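Local coordinates for protein CsuC (Acinetobacter baumannii, PDB 6FJY) that serves as the periplasmic chaperone of archaic chaperone-usher Csu pili, holding the tip adhesin subunit CsuE in a pre-assembly complex, probably by donor-strand complementation, at residues A[144-150]-A[167-173]; A[42-46]-A[202-206]; A[1-7]-A[21-27]; A[29-33]-A[92-96]. All coordinates share one frame; numbering follows the deposited sequence.

Interaction 1 of 4, residues A[144-150]-A[167-173]; sequences LAKPVLQ and NNGQKFA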
loop_
_atom_site.group_PDB
_atom_site.type_symbol
_atom_site.label_atom_id
_atom_site.label_comp_id
_atom_site.label_asym_id
_atom_site.label_seq_id
_atom_site.Cartn_x
_atom_site.Cartn_y
_atom_site.Cartn_z
ATOM N N LEU A 144 2.367 25.044 5.168
ATOM C CA LEU A 144 1.963 24.739 3.802
ATOM C C LEU A 144 2.088 23.256 3.464
ATOM O O LEU A 144 2.102 22.906 2.280
ATOM C CB LEU A 144 2.783 25.566 2.811
ATOM C CG LEU A 144 2.568 27.068 2.620
ATOM C CD1 LEU A 144 2.037 27.781 3.852
ATOM C CD2 LEU A 144 3.884 27.685 2.195
ATOM N N ALA A 145 2.222 22.391 4.473
ATOM C CA ALA A 145 2.284 20.939 4.285
ATOM C C ALA A 145 0.869 20.360 4.152
ATOM O O ALA A 145 0.420 19.510 4.923
ATOM C CB ALA A 145 3.052 20.290 5.428
ATOM N N LYS A 146 0.161 20.881 3.155
ATOM C CA LYS A 146 -1.218 20.528 2.853
ATOM C C LYS A 146 -1.539 21.068 1.471
ATOM O O LYS A 146 -0.756 21.845 0.913
ATOM C CB LYS A 146 -2.183 21.113 3.894
ATOM C CG LYS A 146 -2.104 22.644 3.968
ATOM C CD LYS A 146 -2.969 23.210 5.082
ATOM C CE LYS A 146 -4.445 22.954 4.847
ATOM N NZ LYS A 146 -5.260 23.485 5.983
ATOM N N PRO A 147 -2.622 20.616 0.853
ATOM C CA PRO A 147 -3.060 21.254 -0.393
ATOM C C PRO A 147 -3.828 22.539 -0.121
ATOM O O PRO A 147 -4.621 22.618 0.815
ATOM C CB PRO A 147 -3.953 20.191 -1.043
ATOM C CG PRO A 147 -4.446 19.358 0.093
ATOM C CD PRO A 147 -3.306 19.334 1.092
ATOM N N VAL A 148 -3.573 23.553 -0.949
ATOM C CA VAL A 148 -4.291 24.828 -0.917
ATOM C C VAL A 148 -4.827 25.061 -2.320
ATOM O O VAL A 148 -4.064 25.419 -3.227
ATOM C CB VAL A 148 -3.402 26.005 -0.478
ATOM C CG1 VAL A 148 -4.207 27.284 -0.475
ATOM C CG2 VAL A 148 -2.805 25.760 0.903
ATOM N N LEU A 149 -6.128 24.873 -2.504
ATOM C CA LEU A 149 -6.682 24.726 -3.843
ATOM C C LEU A 149 -7.538 25.925 -4.229
ATOM O O LEU A 149 -8.352 26.411 -3.437
ATOM C CB LEU A 149 -7.502 23.434 -3.970
ATOM C CG LEU A 149 -6.757 22.136 -3.661
ATOM C CD1 LEU A 149 -7.620 20.910 -3.937
ATOM C CD2 LEU A 149 -5.472 22.058 -4.460
ATOM N N GLN A 150 -7.354 26.369 -5.468
ATOM C CA GLN A 150 -8.159 27.410 -6.078
ATOM C C GLN A 150 -8.622 26.923 -7.441
ATOM O O GLN A 150 -7.979 26.079 -8.067
ATOM C CB GLN A 150 -7.361 28.710 -6.223
ATOM C CG GLN A 150 -7.371 29.570 -4.990
ATOM C CD GLN A 150 -6.351 30.674 -5.052
ATOM O OE1 GLN A 150 -5.915 31.073 -6.131
ATOM N NE2 GLN A 150 -5.935 31.153 -3.887
ATOM N N ASN A 167 -2.972 24.310 -7.021
ATOM C CA ASN A 167 -2.520 23.946 -5.690
ATOM C C ASN A 167 -1.341 24.844 -5.331
ATOM O O ASN A 167 -0.295 24.790 -5.985
ATOM C CB ASN A 167 -2.119 22.474 -5.646
ATOM C CG ASN A 167 -1.990 21.952 -4.248
ATOM O OD1 ASN A 167 -1.887 22.720 -3.294
ATOM N ND2 ASN A 167 -1.983 20.628 -4.110
ATOM N N ASN A 168 -1.515 25.660 -4.293
ATOM C CA ASN A 168 -0.458 26.520 -3.766
ATOM C C ASN A 168 0.236 25.923 -2.550
ATOM O O ASN A 168 1.117 26.568 -1.975
ATOM C CB ASN A 168 -1.024 27.894 -3.443
ATOM C CG ASN A 168 -1.626 28.549 -4.656
ATOM O OD1 ASN A 168 -0.970 28.683 -5.692
ATOM N ND2 ASN A 168 -2.891 28.938 -4.554
ATOM N N GLY A 169 -0.207 24.748 -2.096
ATOM C CA GLY A 169 0.429 24.069 -0.992
ATOM C C GLY A 169 1.594 23.198 -1.431
ATOM O O GLY A 169 1.813 22.945 -2.609
ATOM N N GLN A 170 2.343 22.725 -0.436
ATOM C CA GLN A 170 3.510 21.885 -0.653
ATOM C C GLN A 170 3.171 20.397 -0.718
ATOM O O GLN A 170 4.085 19.580 -0.872
ATOM C CB GLN A 170 4.543 22.121 0.457
ATOM C CG GLN A 170 5.027 23.571 0.626
ATOM C CD GLN A 170 6.099 23.985 -0.386
ATOM O OE1 GLN A 170 6.378 23.277 -1.354
ATOM N NE2 GLN A 170 6.731 25.122 -0.133
ATOM N N LYS A 171 1.894 20.019 -0.580
ATOM C CA LYS A 171 1.481 18.622 -0.700
ATOM C C LYS A 171 0.348 18.505 -1.714
ATOM O O LYS A 171 -0.385 19.463 -1.972
ATOM C CB LYS A 171 1.027 18.014 0.627
ATOM C CG LYS A 171 2.145 17.769 1.626
ATOM C CD LYS A 171 1.677 16.902 2.775
ATOM C CE LYS A 171 1.697 15.415 2.396
ATOM N NZ LYS A 171 0.579 15.050 1.496
ATOM N N PHE A 172 0.248 17.326 -2.320
ATOM C CA PHE A 172 -0.758 17.049 -3.338
ATOM C C PHE A 172 -2.152 16.899 -2.729
ATOM O O PHE A 172 -2.325 16.618 -1.541
ATOM C CB PHE A 172 -0.417 15.772 -4.110
ATOM C CG PHE A 172 -0.551 14.507 -3.292
ATOM C CD1 PHE A 172 0.470 14.104 -2.438
ATOM C CD2 PHE A 172 -1.701 13.735 -3.358
ATOM C CE1 PHE A 172 0.357 12.938 -1.680
ATOM C CE2 PHE A 172 -1.827 12.564 -2.598
ATOM C CZ PHE A 172 -0.796 12.167 -1.755
ATOM N N ALA A 173 -3.150 17.057 -3.591
ATOM C CA ALA A 173 -4.538 16.760 -3.287
ATOM C C ALA A 173 -5.002 15.652 -4.224
ATOM O O ALA A 173 -4.730 15.703 -5.427
ATOM C CB ALA A 173 -5.426 17.996 -3.452
#
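Leu149 and Asn167 face each other as an antiparallel non-hydrogen-bonded pair, CA atoms 4.6 Å apart, and beyond them the chain of 144-150 curls along the loop 167-173. Asn168 N donates to Val148 O at 2.8 Å, and Gln170 N reaches Leu144 O at 2.7 Å. Asn167 is the hub. With CG anti to its backbone N (chi1 -165°), the amide is laid against its own loop, where Asn167 OD1 takes Gly169 N, an Asx turn, and, from the opposite face of the amide plane, Val148 N at 3.0 Å. Its ND2 donates to Lys171 O and also to Val197 O. Leu149 crosses this group obliquely, CD2 lying 3.5 Å from Asn167 CG, while CD1 meets Ala173 CB at 3.7 Å. Pro147 CB packs on Ala173 CB at 3.6 Å. Gly169 brings its CA to 3.2 Å from Lys146 O, a CA-H...O contact, on the side where a side chain would point. Pro147 and Leu149 also touch Ile234 of strand 232-238, so the contact joins the loop to the core of the second immunoglobulin-like domain. One buried amide, bonded through both ends, thus fixes the shape of its own loop and ties it to the chain alongside.

Interaction 2 of 4, residues A[42-46]-A[202-206]; sequences QDGLK and TVKFA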
loop_
_atom_site.group_PDB
_atom_site.type_symbol
_atom_site.label_atom_id
_atom_site.label_comp_id
_atom_site.label_asym_id
_atom_site.label_seq_id
_atom_site.Cartn_x
_atom_site.Cartn_y
_atom_site.Cartn_z
ATOM N N GLN A 42 2.920 18.361 -13.422
ATOM C CA GLN A 42 1.746 18.838 -14.141
ATOM C C GLN A 42 2.043 20.174 -14.816
ATOM O O GLN A 42 1.295 21.145 -14.682
ATOM C CB GLN A 42 0.547 18.931 -13.194
ATOM C CG GLN A 42 0.013 17.564 -12.742
ATOM C CD GLN A 42 -1.101 17.660 -11.699
ATOM O OE1 GLN A 42 -1.182 18.620 -10.939
ATOM N NE2 GLN A 42 -1.959 16.661 -11.667
ATOM N N ASP A 43 3.098 20.190 -15.618
ATOM C CA ASP A 43 3.478 21.358 -16.395
ATOM C C ASP A 43 2.704 21.337 -17.706
ATOM O O ASP A 43 2.484 20.277 -18.297
ATOM C CB ASP A 43 4.985 21.368 -16.653
ATOM C CG ASP A 43 5.794 21.612 -15.388
ATOM O OD1 ASP A 43 5.269 22.268 -14.459
ATOM O OD2 ASP A 43 6.942 21.128 -15.312
ATOM N N GLY A 44 2.299 22.514 -18.163
ATOM C CA GLY A 44 1.403 22.600 -19.297
ATOM C C GLY A 44 -0.025 22.252 -18.958
ATOM O O GLY A 44 -0.808 21.920 -19.856
ATOM N N LEU A 45 -0.380 22.333 -17.672
ATOM C CA LEU A 45 -1.729 22.069 -17.167
ATOM C C LEU A 45 -2.184 20.636 -17.439
ATOM O O LEU A 45 -3.381 20.358 -17.528
ATOM C CB LEU A 45 -2.730 23.078 -17.735
ATOM C CG LEU A 45 -2.817 24.436 -17.031
ATOM C CD1 LEU A 45 -1.499 24.861 -16.393
ATOM C CD2 LEU A 45 -3.269 25.478 -18.016
ATOM N N LYS A 46 -1.235 19.709 -17.535
ATOM C CA LYS A 46 -1.557 18.309 -17.761
ATOM C C LYS A 46 -0.448 17.449 -17.197
ATOM O O LYS A 46 0.672 17.915 -16.966
ATOM C CB LYS A 46 -1.763 18.021 -19.250
ATOM C CG LYS A 46 -0.573 18.412 -20.119
ATOM C CD LYS A 46 -0.542 17.663 -21.448
ATOM C CE LYS A 46 0.668 18.077 -22.273
ATOM N NZ LYS A 46 1.925 18.046 -21.477
ATOM N N THR A 202 -0.820 23.508 -11.358
ATOM C CA THR A 202 -2.160 23.790 -11.846
ATOM C C THR A 202 -2.486 22.784 -12.940
ATOM O O THR A 202 -1.626 22.471 -13.772
ATOM C CB THR A 202 -2.293 25.229 -12.401
ATOM O OG1 THR A 202 -2.001 26.190 -11.377
ATOM C CG2 THR A 202 -3.702 25.485 -12.959
ATOM N N VAL A 203 -3.718 22.254 -12.915
ATOM C CA VAL A 203 -4.198 21.346 -13.948
ATOM C C VAL A 203 -5.588 21.777 -14.376
ATOM O O VAL A 203 -6.283 22.508 -13.667
ATOM C CB VAL A 203 -4.230 19.874 -13.497
ATOM C CG1 VAL A 203 -2.932 19.200 -13.852
ATOM C CG2 VAL A 203 -4.514 19.775 -12.019
ATOM N N LYS A 204 -5.998 21.297 -15.551
ATOM C CA LYS A 204 -7.305 21.618 -16.108
ATOM C C LYS A 204 -8.035 20.346 -16.520
ATOM O O LYS A 204 -7.414 19.332 -16.851
ATOM C CB LYS A 204 -7.200 22.590 -17.292
ATOM C CG LYS A 204 -6.147 22.258 -18.337
ATOM C CD LYS A 204 -6.106 23.367 -19.383
ATOM C CE LYS A 204 -5.096 23.100 -20.483
ATOM N NZ LYS A 204 -5.117 24.193 -21.508
ATOM N N PHE A 205 -9.367 20.411 -16.496
ATOM C CA PHE A 205 -10.182 19.244 -16.812
ATOM C C PHE A 205 -11.232 19.585 -17.861
ATOM O O PHE A 205 -11.227 20.684 -18.423
ATOM C CB PHE A 205 -10.892 18.741 -15.553
ATOM C CG PHE A 205 -9.980 18.115 -14.542
ATOM C CD1 PHE A 205 -8.815 17.477 -14.926
ATOM C CD2 PHE A 205 -10.287 18.183 -13.197
ATOM C CE1 PHE A 205 -7.974 16.908 -13.981
ATOM C CE2 PHE A 205 -9.453 17.616 -12.250
ATOM C CZ PHE A 205 -8.293 16.980 -12.643
ATOM N N ALA A 206 -12.140 18.647 -18.120
ATOM C CA ALA A 206 -13.190 18.789 -19.123
ATOM C C ALA A 206 -14.529 18.865 -18.402
ATOM O O ALA A 206 -14.873 17.949 -17.647
ATOM C CB ALA A 206 -13.163 17.622 -20.111
HETATM O O HOH W 1 1.602 23.370 -13.217
#
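Gln42 and Val203 form the tight part of this contact: the valine CG1 lies 3.2 Å from Gln42 CD, with the glutamine chain running over it at a slant. Extended beyond CG (chi2 175°), that chain carries its amide past the methyl to bonds beyond the two segments, OE1 accepting from Leu198 N and NE2 donating to Tyr196 O and Asp47 OD1. The buried amide is therefore held at both ends while its carbon chain packs on valine. Backbone pairing is sparse. Leu45 CA points its hydrogen almost straight at Thr202 O, 3.4 Å away with 179° at the hydrogen, and Lys204 N makes a weak bond of 3.4 Å to Leu45 O. Residues 42-45 form a type II beta turn, in the hairpin between strands 31-41 and 48-50 of the PapD-like N-terminal domain; it meets strand 201-204, outermost within this chain in a sheet of the other immunoglobulin-like domain, so the contact is an interdomain one. Toward solvent the packing is looser. Leu45 lies alongside Thr202, its CD1 4.1 Å from the threonine CB, and is crossed at about a right angle by the extended Lys204, whose CG stands 3.6 Å from Leu45 CB; both side chains also touch Tyr164. At another margin a water donates to Gln42 O at 2.7 Å and accepts from Thr202 N, spanning two backbones whose carbonyl oxygens, both acceptors, cannot bond directly.

Interaction 3 of 4, residues A[1-7]-A[21-27]; sequences ATFLIWP and VWLQNTG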
loop_
_atom_site.group_PDB
_atom_site.type_symbol
_atom_site.label_atom_id
_atom_site.label_comp_id
_atom_site.label_asym_id
_atom_site.label_seq_id
_atom_site.Cartn_x
_atom_site.Cartn_y
_atom_site.Cartn_z
ATOM N N ALA A 1 -2.267 -15.628 -14.433
ATOM C CA ALA A 1 -1.428 -15.384 -13.260
ATOM C C ALA A 1 -2.036 -14.323 -12.344
ATOM O O ALA A 1 -2.313 -13.201 -12.777
ATOM C CB ALA A 1 -0.029 -14.965 -13.691
ATOM N N THR A 2 -2.190 -14.666 -11.065
ATOM C CA THR A 2 -2.773 -13.762 -10.082
ATOM C C THR A 2 -1.640 -12.999 -9.408
ATOM O O THR A 2 -0.870 -13.571 -8.630
ATOM C CB THR A 2 -3.591 -14.527 -9.045
ATOM O OG1 THR A 2 -2.716 -15.314 -8.226
ATOM C CG2 THR A 2 -4.609 -15.441 -9.719
ATOM N N PHE A 3 -1.566 -11.702 -9.689
ATOM C CA PHE A 3 -0.526 -10.828 -9.180
ATOM C C PHE A 3 -1.056 -9.965 -8.042
ATOM O O PHE A 3 -2.151 -9.405 -8.120
ATOM C CB PHE A 3 0.000 -9.939 -10.299
ATOM C CG PHE A 3 1.388 -9.479 -10.090
ATOM C CD1 PHE A 3 2.405 -10.395 -9.911
ATOM C CD2 PHE A 3 1.691 -8.127 -10.099
ATOM C CE1 PHE A 3 3.704 -9.977 -9.723
ATOM C CE2 PHE A 3 2.989 -7.697 -9.913
ATOM C CZ PHE A 3 3.999 -8.626 -9.722
ATOM N N LEU A 4 -0.246 -9.845 -7.001
ATOM C CA LEU A 4 -0.517 -9.018 -5.837
ATOM C C LEU A 4 0.646 -8.053 -5.648
ATOM O O LEU A 4 1.796 -8.485 -5.509
ATOM C CB LEU A 4 -0.720 -9.907 -4.608
ATOM C CG LEU A 4 -0.863 -9.341 -3.206
ATOM C CD1 LEU A 4 -1.815 -10.212 -2.436
ATOM C CD2 LEU A 4 0.480 -9.334 -2.529
ATOM N N ILE A 5 0.359 -6.755 -5.689
ATOM C CA ILE A 5 1.376 -5.719 -5.549
ATOM C C ILE A 5 0.880 -4.685 -4.541
ATOM O O ILE A 5 -0.207 -4.121 -4.704
ATOM C CB ILE A 5 1.731 -5.064 -6.900
ATOM C CG1 ILE A 5 2.621 -3.847 -6.680
ATOM C CG2 ILE A 5 0.483 -4.696 -7.682
ATOM C CD1 ILE A 5 3.138 -3.266 -7.956
ATOM N N TRP A 6 1.671 -4.453 -3.493
ATOM C CA TRP A 6 1.352 -3.520 -2.420
ATOM C C TRP A 6 2.650 -3.034 -1.798
ATOM O O TRP A 6 3.652 -3.763 -1.810
ATOM C CB TRP A 6 0.482 -4.159 -1.325
ATOM C CG TRP A 6 1.173 -5.279 -0.617
ATOM C CD1 TRP A 6 1.414 -6.523 -1.105
ATOM C CD2 TRP A 6 1.725 -5.254 0.710
ATOM N NE1 TRP A 6 2.087 -7.277 -0.174
ATOM C CE2 TRP A 6 2.281 -6.523 0.954
ATOM C CE3 TRP A 6 1.802 -4.280 1.710
ATOM C CZ2 TRP A 6 2.890 -6.856 2.160
ATOM C CZ3 TRP A 6 2.421 -4.606 2.911
ATOM C CH2 TRP A 6 2.954 -5.887 3.125
ATOM N N PRO A 7 2.663 -1.817 -1.236
ATOM C CA PRO A 7 1.507 -0.906 -1.278
ATOM C C PRO A 7 1.337 -0.138 -2.594
ATOM O O PRO A 7 2.305 0.103 -3.317
ATOM C CB PRO A 7 1.778 0.057 -0.108
ATOM C CG PRO A 7 3.258 0.072 0.042
ATOM C CD PRO A 7 3.733 -1.325 -0.351
ATOM N N VAL A 21 8.208 -2.192 -1.991
ATOM C CA VAL A 21 6.926 -2.636 -2.519
ATOM C C VAL A 21 7.037 -4.133 -2.754
ATOM O O VAL A 21 8.064 -4.609 -3.244
ATOM C CB VAL A 21 6.533 -1.902 -3.813
ATOM C CG1 VAL A 21 5.294 -2.536 -4.419
ATOM C CG2 VAL A 21 6.264 -0.409 -3.526
ATOM N N TRP A 22 6.015 -4.878 -2.346
ATOM C CA TRP A 22 6.043 -6.326 -2.441
ATOM C C TRP A 22 5.360 -6.788 -3.714
ATOM O O TRP A 22 4.325 -6.248 -4.117
ATOM C CB TRP A 22 5.392 -6.956 -1.214
ATOM C CG TRP A 22 6.174 -6.673 0.017
ATOM C CD1 TRP A 22 5.838 -5.815 1.014
ATOM C CD2 TRP A 22 7.443 -7.230 0.375
ATOM N NE1 TRP A 22 6.814 -5.803 1.978
ATOM C CE2 TRP A 22 7.811 -6.665 1.611
ATOM C CE3 TRP A 22 8.295 -8.161 -0.219
ATOM C CZ2 TRP A 22 9.000 -6.993 2.259
ATOM C CZ3 TRP A 22 9.474 -8.494 0.436
ATOM C CH2 TRP A 22 9.819 -7.902 1.652
ATOM N N LEU A 23 5.969 -7.777 -4.358
ATOM C CA LEU A 23 5.435 -8.423 -5.547
ATOM C C LEU A 23 5.253 -9.892 -5.206
ATOM O O LEU A 23 6.240 -10.589 -4.943
ATOM C CB LEU A 23 6.412 -8.276 -6.710
ATOM C CG LEU A 23 6.580 -6.842 -7.212
ATOM C CD1 LEU A 23 7.558 -6.781 -8.381
ATOM C CD2 LEU A 23 5.236 -6.216 -7.557
ATOM N N GLN A 24 4.005 -10.360 -5.216
ATOM C CA GLN A 24 3.687 -11.713 -4.800
ATOM C C GLN A 24 2.772 -12.385 -5.820
ATOM O O GLN A 24 1.731 -11.839 -6.194
ATOM C CB GLN A 24 3.056 -11.698 -3.401
ATOM C CG GLN A 24 2.895 -13.080 -2.774
ATOM C CD GLN A 24 2.625 -12.982 -1.294
ATOM O OE1 GLN A 24 2.517 -11.882 -0.752
ATOM N NE2 GLN A 24 2.523 -14.120 -0.629
ATOM N N ASN A 25 3.195 -13.555 -6.291
ATOM C CA ASN A 25 2.427 -14.391 -7.213
ATOM C C ASN A 25 1.755 -15.494 -6.407
ATOM O O ASN A 25 2.430 -16.407 -5.912
ATOM C CB ASN A 25 3.336 -14.985 -8.289
ATOM C CG ASN A 25 2.570 -15.725 -9.375
ATOM O OD1 ASN A 25 1.513 -16.312 -9.137
ATOM N ND2 ASN A 25 3.123 -15.716 -10.581
ATOM N N THR A 26 0.431 -15.420 -6.285
ATOM C CA THR A 26 -0.353 -16.448 -5.613
ATOM C C THR A 26 -0.991 -17.444 -6.577
ATOM O O THR A 26 -1.680 -18.368 -6.126
ATOM C CB THR A 26 -1.430 -15.805 -4.735
ATOM O OG1 THR A 26 -2.104 -14.782 -5.481
ATOM C CG2 THR A 26 -0.809 -15.222 -3.469
ATOM N N GLY A 27 -0.784 -17.276 -7.881
ATOM C CA GLY A 27 -1.323 -18.180 -8.873
ATOM C C GLY A 27 -0.479 -19.432 -9.025
ATOM O O GLY A 27 0.368 -19.762 -8.194
#
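Leu4 and Gln24 are a hydrogen-bonded pair of strands 3-6 and 21-25, which run antiparallel at 167° with an axis separation of 4.9 Å; both their bonds measure 2.9 Å, Leu4 N to Gln24 O and Gln24 N to Leu4 O. In the pair Trp6-Trp22, Trp22 N donates to Trp6 O at 2.7 Å, whereas the return bond from Trp6 N is longer. Past the strand end Thr26 N donates to Thr2 O, and the hydroxyls Thr2 OG1 and Thr26 OG1 are hydrogen-bonded at 2.9 Å. Gly27 N is taken by Asn25 OD1, an Asx turn, while Asn25 ND2 donates to Thr29 O and Ile64 O. On the face carrying Phe3, Ile5 and Leu23, the leucine CD2 meets Phe3 CZ at 3.5 Å and lies alongside Ile5. On the other face Trp22 CD1 sits 3.3 Å from Trp6 CZ2, over one face of the Trp6 ring near its rim; the planes are inclined at 36°. Trp6 CG lies between its backbone N and carbonyl carbon (chi1 63°), which folds the indole across toward Trp22. Leu4 and Trp6 also pack on the other protein chain, to which Gln24 NE2 bonds weakly. The chemistry implies a division: backbone and threonine hydroxyl bonds join the strands, Asn25 ties its own turn to Thr29 and Ile64, a mainly apolar face enters the sandwich, and the indole-bearing face contributes to the interface with the other chain.

Interaction 4 of 4, residues A[29-33]-A[92-96]; sequences TDAMV and VDELP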
loop_
_atom_site.group_PDB
_atom_site.type_symbol
_atom_site.label_atom_id
_atom_site.label_comp_id
_atom_site.label_asym_id
_atom_site.label_seq_id
_atom_site.Cartn_x
_atom_site.Cartn_y
_atom_site.Cartn_z
ATOM N N THR A 29 0.890 -20.069 -12.278
ATOM C CA THR A 29 1.734 -19.812 -13.436
ATOM C C THR A 29 2.731 -18.704 -13.118
ATOM O O THR A 29 2.441 -17.792 -12.342
ATOM C CB THR A 29 0.900 -19.420 -14.668
ATOM O OG1 THR A 29 0.158 -18.222 -14.391
ATOM C CG2 THR A 29 -0.059 -20.562 -15.089
ATOM N N ASP A 30 3.918 -18.806 -13.716
ATOM C CA ASP A 30 4.937 -17.784 -13.559
ATOM C C ASP A 30 4.557 -16.519 -14.327
ATOM O O ASP A 30 3.747 -16.543 -15.260
ATOM C CB ASP A 30 6.296 -18.292 -14.043
ATOM C CG ASP A 30 6.733 -19.553 -13.328
ATOM O OD1 ASP A 30 6.052 -19.939 -12.362
ATOM O OD2 ASP A 30 7.755 -20.146 -13.726
ATOM N N ALA A 31 5.170 -15.401 -13.922
ATOM C CA ALA A 31 4.960 -14.102 -14.546
ATOM C C ALA A 31 6.277 -13.339 -14.597
ATOM O O ALA A 31 7.161 -13.538 -13.763
ATOM C CB ALA A 31 3.919 -13.278 -13.786
ATOM N N MET A 32 6.415 -12.497 -15.614
ATOM C CA MET A 32 7.547 -11.595 -15.755
ATOM C C MET A 32 7.076 -10.181 -15.459
ATOM O O MET A 32 5.996 -9.770 -15.901
ATOM C CB MET A 32 8.151 -11.660 -17.163
ATOM C CG MET A 32 9.440 -10.841 -17.350
ATOM S SD MET A 32 10.902 -11.653 -16.696
ATOM C CE MET A 32 10.610 -13.282 -17.346
ATOM N N VAL A 33 7.898 -9.438 -14.725
ATOM C CA VAL A 33 7.569 -8.088 -14.291
ATOM C C VAL A 33 8.710 -7.146 -14.642
ATOM O O VAL A 33 9.867 -7.406 -14.296
ATOM C CB VAL A 33 7.295 -8.049 -12.777
ATOM C CG1 VAL A 33 6.922 -6.665 -12.349
ATOM C CG2 VAL A 33 6.197 -9.040 -12.430
ATOM N N VAL A 92 4.712 -0.824 -13.200
ATOM C CA VAL A 92 5.104 -2.226 -13.266
ATOM C C VAL A 92 4.199 -2.968 -14.247
ATOM O O VAL A 92 2.963 -2.892 -14.167
ATOM C CB VAL A 92 5.157 -2.898 -11.879
ATOM C CG1 VAL A 92 4.840 -1.914 -10.753
ATOM C CG2 VAL A 92 4.351 -4.178 -11.835
ATOM N N ASP A 93 4.833 -3.630 -15.209
ATOM C CA ASP A 93 4.173 -4.348 -16.290
ATOM C C ASP A 93 4.227 -5.847 -15.996
ATOM O O ASP A 93 5.318 -6.414 -15.862
ATOM C CB ASP A 93 4.870 -4.025 -17.608
ATOM C CG ASP A 93 4.559 -2.630 -18.101
ATOM O OD1 ASP A 93 3.371 -2.351 -18.339
ATOM O OD2 ASP A 93 5.495 -1.807 -18.237
ATOM N N GLU A 94 3.056 -6.485 -15.905
ATOM C CA GLU A 94 2.920 -7.878 -15.476
ATOM C C GLU A 94 2.516 -8.744 -16.662
ATOM O O GLU A 94 1.433 -8.561 -17.228
ATOM C CB GLU A 94 1.890 -8.004 -14.347
ATOM C CG GLU A 94 1.760 -9.402 -13.705
ATOM C CD GLU A 94 0.594 -10.219 -14.269
ATOM O OE1 GLU A 94 -0.090 -9.735 -15.196
ATOM O OE2 GLU A 94 0.356 -11.346 -13.786
ATOM N N LEU A 95 3.369 -9.704 -17.010
ATOM C CA LEU A 95 3.160 -10.568 -18.175
ATOM C C LEU A 95 3.079 -12.026 -17.736
ATOM O O LEU A 95 4.122 -12.671 -17.525
ATOM C CB LEU A 95 4.279 -10.380 -19.207
ATOM C CG LEU A 95 5.392 -9.332 -18.978
ATOM C CD1 LEU A 95 6.525 -9.546 -19.965
ATOM C CD2 LEU A 95 4.906 -7.860 -19.038
ATOM N N PRO A 96 1.866 -12.589 -17.564
ATOM C CA PRO A 96 1.658 -14.028 -17.355
ATOM C C PRO A 96 2.352 -14.885 -18.409
ATOM O O PRO A 96 3.442 -15.402 -18.149
ATOM C CB PRO A 96 0.139 -14.178 -17.457
ATOM C CG PRO A 96 -0.388 -12.887 -16.982
ATOM C CD PRO A 96 0.606 -11.835 -17.429
#
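Val92 opens the contact: its CG2 lies 3.6 Å from Val33 CG1, the two side chains meeting at a slant. Val33 CG1 is the branch trans to the amide nitrogen (chi1 -178°), which turns it toward Val92. Next, Asp93 contributes its backbone, its O accepting a CA-H...O contact from Val33 CA at 3.2 Å with 158° at the hydrogen. Its carboxylate leads away from strand 31-33 toward Arg36 and Arg115, with which it forms long, weak ion pairs. Glu94 is opposite Val33 in an antiparallel non-hydrogen-bonded pair, CA atoms 4.8 Å apart, and its bent chain brings OE2 to the margin of Ala31, 4.1 Å from Ala31 CB. Leu95 then makes the hydrogen-bonded pair with Met32. Leu95 N donates to Met32 O at 2.9 Å, and Met32 N returns a bond of 3.0 Å to Leu95 O. On the Met32 face, Leu95 CD1 rests 3.9 Å from Met32 CB, and the methionine bends onward so that its end leads away from the leucine. Pro96 brings its chain alongside Ala31, CA atoms 4.3 Å apart, where the ladder of bonds has ended. Strand 31-41 lies between two partners here, since Ala31 and Val33 also bond through their backbones to Ile64 and Ala62 of strand 55-64; beyond strand 85-95, Val92 and Glu94 bond to Tyr116 and Met114 of strand 109-123. Across the sandwich of this immunoglobulin-like PapD N-terminal domain, Val33 and Glu94 meet Phe3 of strand 3-6, while Leu23 of strand 18-25 packs on Val33.

Interactions 3 and 4 lie in the N-terminal domain, interaction 1 in the other domain, and interaction 2 between them. The centres of interactions 3 and 4 are about 10 Å apart and the two touch: Phe3 CZ is 3.5 Å from Val33 CG2, and Ile5 CD1 is 3.5 Å from Val92 CG1, so the two strand pairs share one core. Interactions 1 and 2 reach the same five-stranded sheet; their centres are about 15 Å apart and nearest atoms about 5 Å. Of the four, only interaction 2 takes its two segments from different domains, and interaction 1 is nested within the chain loop it closes. Interaction 3, whose indole-bearing face meets the other protein chain, has its centre about 33 Å from that of interaction 1.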